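Local coordinates for Serine/threonine-protein kinase Tel1 (Chaetomium thermophilum, PDB 6SKY) that is a serine/threonine protein kinase that uses ATP and probably acts as a DNA damage sensor, starting checkpoint signalling after genotoxic stress, at residues F2823-L2828 with L2914-T2919; S2834-L2839 with R2901-V2906. All coordinates share one frame; numbering follows the deposited sequence.

Contact 1: F2823-L2828 with L2914-T2919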
ATOM      1  N   PHE A2823      -0.701  -4.938 -16.372  1.00 20.59           N
ATOM      2  CA  PHE A2823      -2.055  -4.411 -16.219  1.00 20.59           C
ATOM      3  C   PHE A2823      -3.101  -5.500 -16.402  1.00 20.59           C
ATOM      4  O   PHE A2823      -4.070  -5.569 -15.642  1.00 20.59           O
ATOM      5  CB  PHE A2823      -2.307  -3.282 -17.212  1.00 20.59           C
ATOM      6  CG  PHE A2823      -1.526  -2.050 -16.936  1.00 20.59           C
ATOM      7  CD1 PHE A2823      -1.387  -1.578 -15.655  1.00 20.59           C
ATOM      8  CD2 PHE A2823      -0.923  -1.361 -17.960  1.00 20.59           C
ATOM      9  CE1 PHE A2823      -0.661  -0.446 -15.403  1.00 20.59           C
ATOM     10  CE2 PHE A2823      -0.195  -0.232 -17.706  1.00 20.59           C
ATOM     11  CZ  PHE A2823      -0.066   0.223 -16.429  1.00 20.59           C
ATOM     12  N   THR A2824      -2.927  -6.358 -17.407  1.00 19.53           N
ATOM     13  CA  THR A2824      -3.869  -7.447 -17.621  1.00 19.53           C
ATOM     14  C   THR A2824      -3.916  -8.372 -16.419  1.00 19.53           C
ATOM     15  O   THR A2824      -4.994  -8.702 -15.924  1.00 19.53           O
ATOM     16  CB  THR A2824      -3.492  -8.235 -18.872  1.00 19.53           C
ATOM     17  OG1 THR A2824      -3.291  -7.339 -19.962  1.00 19.53           O
ATOM     18  CG2 THR A2824      -4.582  -9.196 -19.234  1.00 19.53           C
ATOM     19  N   LEU A2825      -2.754  -8.819 -15.944  1.00 20.64           N
ATOM     20  CA  LEU A2825      -2.732  -9.758 -14.830  1.00 20.64           C
ATOM     21  C   LEU A2825      -3.266  -9.124 -13.558  1.00 20.64           C
ATOM     22  O   LEU A2825      -3.952  -9.782 -12.771  1.00 20.64           O
ATOM     23  CB  LEU A2825      -1.321 -10.277 -14.610  1.00 20.64           C
ATOM     24  CG  LEU A2825      -1.191 -11.296 -13.493  1.00 20.64           C
ATOM     25  CD1 LEU A2825      -1.981 -12.527 -13.828  1.00 20.64           C
ATOM     26  CD2 LEU A2825       0.253 -11.635 -13.266  1.00 20.64           C
ATOM     27  N   ASP A2826      -2.977  -7.846 -13.342  1.00 24.49           N
ATOM     28  CA  ASP A2826      -3.489  -7.162 -12.171  1.00 24.49           C
ATOM     29  C   ASP A2826      -5.001  -7.051 -12.212  1.00 24.49           C
ATOM     30  O   ASP A2826      -5.662  -7.204 -11.184  1.00 24.49           O
ATOM     31  CB  ASP A2826      -2.855  -5.785 -12.073  1.00 24.49           C
ATOM     32  CG  ASP A2826      -3.108  -5.129 -10.751  1.00 24.49           C
ATOM     33  OD1 ASP A2826      -3.545  -5.827  -9.813  1.00 24.49           O
ATOM     34  OD2 ASP A2826      -2.871  -3.910 -10.645  1.00 24.49           O
ATOM     35  N   ALA A2827      -5.574  -6.776 -13.383  1.00 23.31           N
ATOM     36  CA  ALA A2827      -7.027  -6.742 -13.485  1.00 23.31           C
ATOM     37  C   ALA A2827      -7.635  -8.129 -13.376  1.00 23.31           C
ATOM     38  O   ALA A2827      -8.770  -8.267 -12.921  1.00 23.31           O
ATOM     39  CB  ALA A2827      -7.452  -6.092 -14.795  1.00 23.31           C
ATOM     40  N   LEU A2828      -6.915  -9.164 -13.795  1.00 22.02           N
ATOM     41  CA  LEU A2828      -7.464 -10.512 -13.722  1.00 22.02           C
ATOM     42  C   LEU A2828      -7.510 -11.016 -12.294  1.00 22.02           C
ATOM     43  O   LEU A2828      -8.498 -11.625 -11.885  1.00 22.02           O
ATOM     44  CB  LEU A2828      -6.656 -11.475 -14.583  1.00 22.02           C
ATOM     45  CG  LEU A2828      -6.963 -11.521 -16.071  1.00 22.02           C
ATOM     46  CD1 LEU A2828      -6.164 -12.607 -16.732  1.00 22.02           C
ATOM     47  CD2 LEU A2828      -8.432 -11.731 -16.292  1.00 22.02           C
ATOM     48  N   LEU A2914       2.582 -13.484  -4.701  1.00 27.02           N
ATOM     49  CA  LEU A2914       3.626 -12.709  -5.348  1.00 27.02           C
ATOM     50  C   LEU A2914       3.058 -11.408  -5.893  1.00 27.02           C
ATOM     51  O   LEU A2914       1.848 -11.229  -6.016  1.00 27.02           O
ATOM     52  CB  LEU A2914       4.261 -13.488  -6.489  1.00 27.02           C
ATOM     53  CG  LEU A2914       5.485 -14.348  -6.242  1.00 27.02           C
ATOM     54  CD1 LEU A2914       5.100 -15.551  -5.433  1.00 27.02           C
ATOM     55  CD2 LEU A2914       6.061 -14.760  -7.570  1.00 27.02           C
ATOM     56  N   SER A2915       3.947 -10.487  -6.229  1.00 24.36           N
ATOM     57  CA  SER A2915       3.498  -9.276  -6.882  1.00 24.36           C
ATOM     58  C   SER A2915       3.308  -9.533  -8.371  1.00 24.36           C
ATOM     59  O   SER A2915       3.721 -10.560  -8.909  1.00 24.36           O
ATOM     60  CB  SER A2915       4.483  -8.138  -6.649  1.00 24.36           C
ATOM     61  OG  SER A2915       5.783  -8.502  -7.052  1.00 24.36           O
ATOM     62  N   VAL A2916       2.650  -8.591  -9.038  1.00 22.74           N
ATOM     63  CA  VAL A2916       2.424  -8.749 -10.466  1.00 22.74           C
ATOM     64  C   VAL A2916       3.735  -8.626 -11.226  1.00 22.74           C
ATOM     65  O   VAL A2916       3.972  -9.349 -12.197  1.00 22.74           O
ATOM     66  CB  VAL A2916       1.380  -7.736 -10.958  1.00 22.74           C
ATOM     67  CG1 VAL A2916       1.045  -8.007 -12.374  1.00 22.74           C
ATOM     68  CG2 VAL A2916       0.142  -7.837 -10.141  1.00 22.74           C
ATOM     69  N   MET A2917       4.612  -7.728 -10.786  1.00 26.42           N
ATOM     70  CA  MET A2917       5.909  -7.563 -11.430  1.00 26.42           C
ATOM     71  C   MET A2917       6.713  -8.853 -11.397  1.00 26.42           C
ATOM     72  O   MET A2917       7.254  -9.284 -12.417  1.00 26.42           O
ATOM     73  CB  MET A2917       6.684  -6.439 -10.752  1.00 26.42           C
ATOM     74  CG  MET A2917       8.028  -6.157 -11.388  1.00 26.42           C
ATOM     75  SD  MET A2917       9.240  -5.391 -10.298  1.00 26.42           S
ATOM     76  CE  MET A2917       9.487  -6.688  -9.098  1.00 26.42           C
ATOM     77  N   ALA A2918       6.807  -9.484 -10.228  1.00 23.12           N
ATOM     78  CA  ALA A2918       7.596 -10.701 -10.101  1.00 23.12           C
ATOM     79  C   ALA A2918       6.984 -11.850 -10.887  1.00 23.12           C
ATOM     80  O   ALA A2918       7.704 -12.645 -11.501  1.00 23.12           O
ATOM     81  CB  ALA A2918       7.729 -11.075  -8.633  1.00 23.12           C
ATOM     82  N   THR A2919       5.657 -11.947 -10.886  1.00 22.92           N
ATOM     83  CA  THR A2919       4.983 -12.997 -11.639  1.00 22.92           C
ATOM     84  C   THR A2919       5.236 -12.854 -13.130  1.00 22.92           C
ATOM     85  O   THR A2919       5.566 -13.829 -13.811  1.00 22.92           O
ATOM     86  CB  THR A2919       3.490 -12.960 -11.353  1.00 22.92           C
ATOM     87  OG1 THR A2919       3.283 -12.875  -9.944  1.00 22.92           O
ATOM     88  CG2 THR A2919       2.843 -14.205 -11.867  1.00 22.92           C
TER
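Leu2825 is the residue of 2823-2828 that meets both Val2916 and Thr2919, at the start of the FATC helix 2916-2927. Just before that helix, the carbonyl oxygen of Leu2914 is hydrogen-bonded by Arg2829, and Leu2914 also packs on Arg2260 of the second subunit. Ser2915 is the N-cap. Its OG takes a weak, 3.5 Å bond from Ala2918 N. Val2916 follows and gives most to the contact. Its CG1 lies anti to the backbone N (chi1 -174°) and is carried against Leu2825, where it comes within 3.8 Å of CD2. The same methyl also rests on Leu2825 CB, and the two side chains run past each other in opposite directions. The other branch, Val2916 CG2, reaches the CB of Asp2826 at 4.1 Å. Only the methylene of Asp2826 is used here, and its carboxylate lies close to that of Glu2830. One turn on, Thr2919 crosses Leu2825 at about a right angle and puts its CG2 3.9 Å from Leu2825 CD2. The hydroxyl of Thr2919 turns back instead: OG1 donates to Ser2915 O at 2.6 Å. Thr2919 N donates to the same oxygen at 3.1 Å, from the opposite face of the carbonyl. This local bond leaves the threonine methyl to serve as the apolar surface. The chemistry implies an aliphatic joint with no hydrogen bond between the segments. Arg2829 adds a polar tie from just beyond 2823-2828, while Ser2915 and Thr2919 secure their own helix start.

Contact 2: S2834-L2839 with R2901-V2906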
ATOM      1  N   SER A2834     -15.296 -13.470 -10.246  1.00 25.78           N
ATOM      2  CA  SER A2834     -16.061 -13.596 -11.481  1.00 25.78           C
ATOM      3  C   SER A2834     -15.513 -14.705 -12.371  1.00 25.78           C
ATOM      4  O   SER A2834     -16.277 -15.413 -13.034  1.00 25.78           O
ATOM      5  CB  SER A2834     -16.063 -12.268 -12.218  1.00 25.78           C
ATOM      6  OG  SER A2834     -16.479 -11.225 -11.364  1.00 25.78           O
ATOM      7  N   ILE A2835     -14.196 -14.874 -12.407  1.00 25.18           N
ATOM      8  CA  ILE A2835     -13.640 -15.981 -13.170  1.00 25.18           C
ATOM      9  C   ILE A2835     -14.010 -17.304 -12.527  1.00 25.18           C
ATOM     10  O   ILE A2835     -14.254 -18.297 -13.223  1.00 25.18           O
ATOM     11  CB  ILE A2835     -12.120 -15.812 -13.308  1.00 25.18           C
ATOM     12  CG1 ILE A2835     -11.804 -14.505 -14.020  1.00 25.18           C
ATOM     13  CG2 ILE A2835     -11.525 -16.958 -14.067  1.00 25.18           C
ATOM     14  CD1 ILE A2835     -10.351 -14.218 -14.125  1.00 25.18           C
ATOM     15  N   GLN A2836     -14.083 -17.341 -11.199  1.00 30.30           N
ATOM     16  CA  GLN A2836     -14.561 -18.532 -10.512  1.00 30.30           C
ATOM     17  C   GLN A2836     -16.006 -18.831 -10.880  1.00 30.30           C
ATOM     18  O   GLN A2836     -16.373 -19.989 -11.079  1.00 30.30           O
ATOM     19  CB  GLN A2836     -14.416 -18.343  -9.007  1.00 30.30           C
ATOM     20  CG  GLN A2836     -14.897 -19.503  -8.165  1.00 30.30           C
ATOM     21  CD  GLN A2836     -13.973 -20.695  -8.230  1.00 30.30           C
ATOM     22  OE1 GLN A2836     -12.804 -20.569  -8.592  1.00 30.30           O
ATOM     23  NE2 GLN A2836     -14.492 -21.864  -7.880  1.00 30.30           N
ATOM     24  N   THR A2837     -16.838 -17.795 -10.977  1.00 27.89           N
ATOM     25  CA  THR A2837     -18.230 -17.978 -11.377  1.00 27.89           C
ATOM     26  C   THR A2837     -18.345 -18.533 -12.791  1.00 27.89           C
ATOM     27  O   THR A2837     -19.163 -19.420 -13.055  1.00 27.89           O
ATOM     28  CB  THR A2837     -18.971 -16.652 -11.281  1.00 27.89           C
ATOM     29  OG1 THR A2837     -18.942 -16.188  -9.931  1.00 27.89           O
ATOM     30  CG2 THR A2837     -20.391 -16.814 -11.709  1.00 27.89           C
ATOM     31  N   ILE A2838     -17.544 -18.009 -13.718  1.00 26.92           N
ATOM     32  CA  ILE A2838     -17.569 -18.501 -15.093  1.00 26.92           C
ATOM     33  C   ILE A2838     -17.145 -19.964 -15.150  1.00 26.92           C
ATOM     34  O   ILE A2838     -17.800 -20.797 -15.788  1.00 26.92           O
ATOM     35  CB  ILE A2838     -16.682 -17.622 -15.989  1.00 26.92           C
ATOM     36  CG1 ILE A2838     -17.238 -16.210 -16.058  1.00 26.92           C
ATOM     37  CG2 ILE A2838     -16.594 -18.194 -17.370  1.00 26.92           C
ATOM     38  CD1 ILE A2838     -16.327 -15.254 -16.737  1.00 26.92           C
ATOM     39  N   LEU A2839     -16.051 -20.309 -14.474  1.00 28.53           N
ATOM     40  CA  LEU A2839     -15.611 -21.699 -14.511  1.00 28.53           C
ATOM     41  C   LEU A2839     -16.575 -22.619 -13.775  1.00 28.53           C
ATOM     42  O   LEU A2839     -16.697 -23.795 -14.128  1.00 28.53           O
ATOM     43  CB  LEU A2839     -14.210 -21.829 -13.929  1.00 28.53           C
ATOM     44  CG  LEU A2839     -13.099 -21.025 -14.596  1.00 28.53           C
ATOM     45  CD1 LEU A2839     -11.783 -21.427 -14.011  1.00 28.53           C
ATOM     46  CD2 LEU A2839     -13.098 -21.237 -16.082  1.00 28.53           C
ATOM     47  N   ARG A2901      -9.503 -30.145 -10.031  1.00 40.91           N
ATOM     48  CA  ARG A2901      -8.076 -29.900 -10.197  1.00 40.91           C
ATOM     49  C   ARG A2901      -7.822 -28.715 -11.116  1.00 40.91           C
ATOM     50  O   ARG A2901      -7.006 -27.841 -10.808  1.00 40.91           O
ATOM     51  CB  ARG A2901      -7.393 -31.147 -10.741  1.00 40.91           C
ATOM     52  CG  ARG A2901      -7.382 -32.298  -9.781  1.00 40.91           C
ATOM     53  CD  ARG A2901      -6.795 -33.524 -10.430  1.00 40.91           C
ATOM     54  NE  ARG A2901      -6.846 -34.680  -9.544  1.00 40.91           N
ATOM     55  CZ  ARG A2901      -6.562 -35.920  -9.922  1.00 40.91           C
ATOM     56  NH1 ARG A2901      -6.634 -36.916  -9.049  1.00 40.91           N
ATOM     57  NH2 ARG A2901      -6.211 -36.165 -11.177  1.00 40.91           N
ATOM     58  N   ALA A2902      -8.515 -28.667 -12.254  1.00 33.83           N
ATOM     59  CA  ALA A2902      -8.304 -27.579 -13.199  1.00 33.83           C
ATOM     60  C   ALA A2902      -8.685 -26.237 -12.596  1.00 33.83           C
ATOM     61  O   ALA A2902      -7.946 -25.255 -12.734  1.00 33.83           O
ATOM     62  CB  ALA A2902      -9.096 -27.835 -14.472  1.00 33.83           C
ATOM     63  N   ILE A2903      -9.830 -26.169 -11.921  1.00 31.76           N
ATOM     64  CA  ILE A2903     -10.273 -24.899 -11.363  1.00 31.76           C
ATOM     65  C   ILE A2903      -9.400 -24.494 -10.186  1.00 31.76           C
ATOM     66  O   ILE A2903      -9.209 -23.304  -9.929  1.00 31.76           O
ATOM     67  CB  ILE A2903     -11.760 -24.993 -10.993  1.00 31.76           C
ATOM     68  CG1 ILE A2903     -12.577 -25.274 -12.246  1.00 31.76           C
ATOM     69  CG2 ILE A2903     -12.245 -23.721 -10.370  1.00 31.76           C
ATOM     70  CD1 ILE A2903     -14.037 -25.399 -12.001  1.00 31.76           C
ATOM     71  N   GLU A2904      -8.798 -25.458  -9.496  1.00 34.36           N
ATOM     72  CA  GLU A2904      -7.883 -25.130  -8.411  1.00 34.36           C
ATOM     73  C   GLU A2904      -6.569 -24.576  -8.943  1.00 34.36           C
ATOM     74  O   GLU A2904      -6.007 -23.635  -8.372  1.00 34.36           O
ATOM     75  CB  GLU A2904      -7.647 -26.374  -7.563  1.00 34.36           C
ATOM     76  CG  GLU A2904      -6.863 -26.145  -6.303  1.00 34.36           C
ATOM     77  CD  GLU A2904      -6.634 -27.433  -5.535  1.00 34.36           C
ATOM     78  OE1 GLU A2904      -7.089 -28.498  -6.007  1.00 34.36           O
ATOM     79  OE2 GLU A2904      -5.997 -27.384  -4.459  1.00 34.36           O
ATOM     80  N   VAL A2905      -6.070 -25.139 -10.044  1.00 27.87           N
ATOM     81  CA  VAL A2905      -4.893 -24.578 -10.699  1.00 27.87           C
ATOM     82  C   VAL A2905      -5.167 -23.151 -11.157  1.00 27.87           C
ATOM     83  O   VAL A2905      -4.355 -22.243 -10.945  1.00 27.87           O
ATOM     84  CB  VAL A2905      -4.459 -25.469 -11.871  1.00 27.87           C
ATOM     85  CG1 VAL A2905      -3.367 -24.807 -12.640  1.00 27.87           C
ATOM     86  CG2 VAL A2905      -3.988 -26.794 -11.361  1.00 27.87           C
ATOM     87  N   VAL A2906      -6.315 -22.931 -11.794  1.00 25.37           N
ATOM     88  CA  VAL A2906      -6.676 -21.579 -12.213  1.00 25.37           C
ATOM     89  C   VAL A2906      -6.750 -20.648 -11.013  1.00 25.37           C
ATOM     90  O   VAL A2906      -6.321 -19.494 -11.078  1.00 25.37           O
ATOM     91  CB  VAL A2906      -8.000 -21.589 -12.992  1.00 25.37           C
ATOM     92  CG1 VAL A2906      -8.503 -20.186 -13.181  1.00 25.37           C
ATOM     93  CG2 VAL A2906      -7.818 -22.253 -14.321  1.00 25.37           C
TER
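Two antiparallel helices pair here, 2832-2843 in the kinase domain and 2898-2908 ahead of the FATC helix, with Leu2839 facing Ile2903 and Val2906. The segment axes come within 11.0 Å, and their directions differ by 165°. Leu2839 and Ile2903 are the closest pair of backbone positions, with their CA atoms 7.0 Å apart. Leu2839 has CG anti to its carbonyl carbon (chi1 -59°), and its side chain extends toward the partner helix. Its CD1 meets Val2906 CG1 at 3.6 Å, tip to tip. The other methyl of Val2906, CG2, lies slightly farther from the same CD1. Lower down the leucine, the CB is touched by Ile2903 CD1 at 4.1 Å. That methyl also rests against the carbonyl oxygen of Leu2839. Ile2903 thus covers the base of the leucine while Val2906 covers its end.

The second branch of Ile2903 has a different neighbour. Gln2836 sits one turn before Leu2839, and a bend at chi2 (73°) brings its amide to that branch. The two side chains cross at about a right angle. The CG2 of Ile2903 lies 3.7 Å from Gln2836 OE1 and 3.8 Å from Gln2836 NE2. The amide packs against a methyl here and makes no hydrogen bond across the contact. Phe2784, a loop residue, touches both Leu2839 and Val2906. Behind the first helix, Ile2835 and Ile2838 pack on helix 2616-2632. The arrangement is typical of antiparallel helix-helix packing, with aliphatic side chains filling the interface and a glutamine at its border, and helix 2832-2843 touches both helix 2898-2908 and helix 2616-2632.

The two contacts join the same part of the chain twice. Helices 2816-2828 and 2832-2843 follow each other, and so do their partners 2898-2908 and 2916-2927. Contact 2 falls within the chain span enclosed by contact 1, and their centres are about 17 Å apart. They meet directly where Leu2828 CD2 touches Ile2835 CD1 at 3.8 Å. Contact 2 is the more buried, and neither of its segments is touched by another chain. Contact 1 is only partly buried, and the second subunit packs on its FATC side. Neither has a hydrogen bond between its segments; contact 2 adds an amide against a methyl. Contact 2 pairs two helix bodies, whereas contact 1 uses a capped helix start.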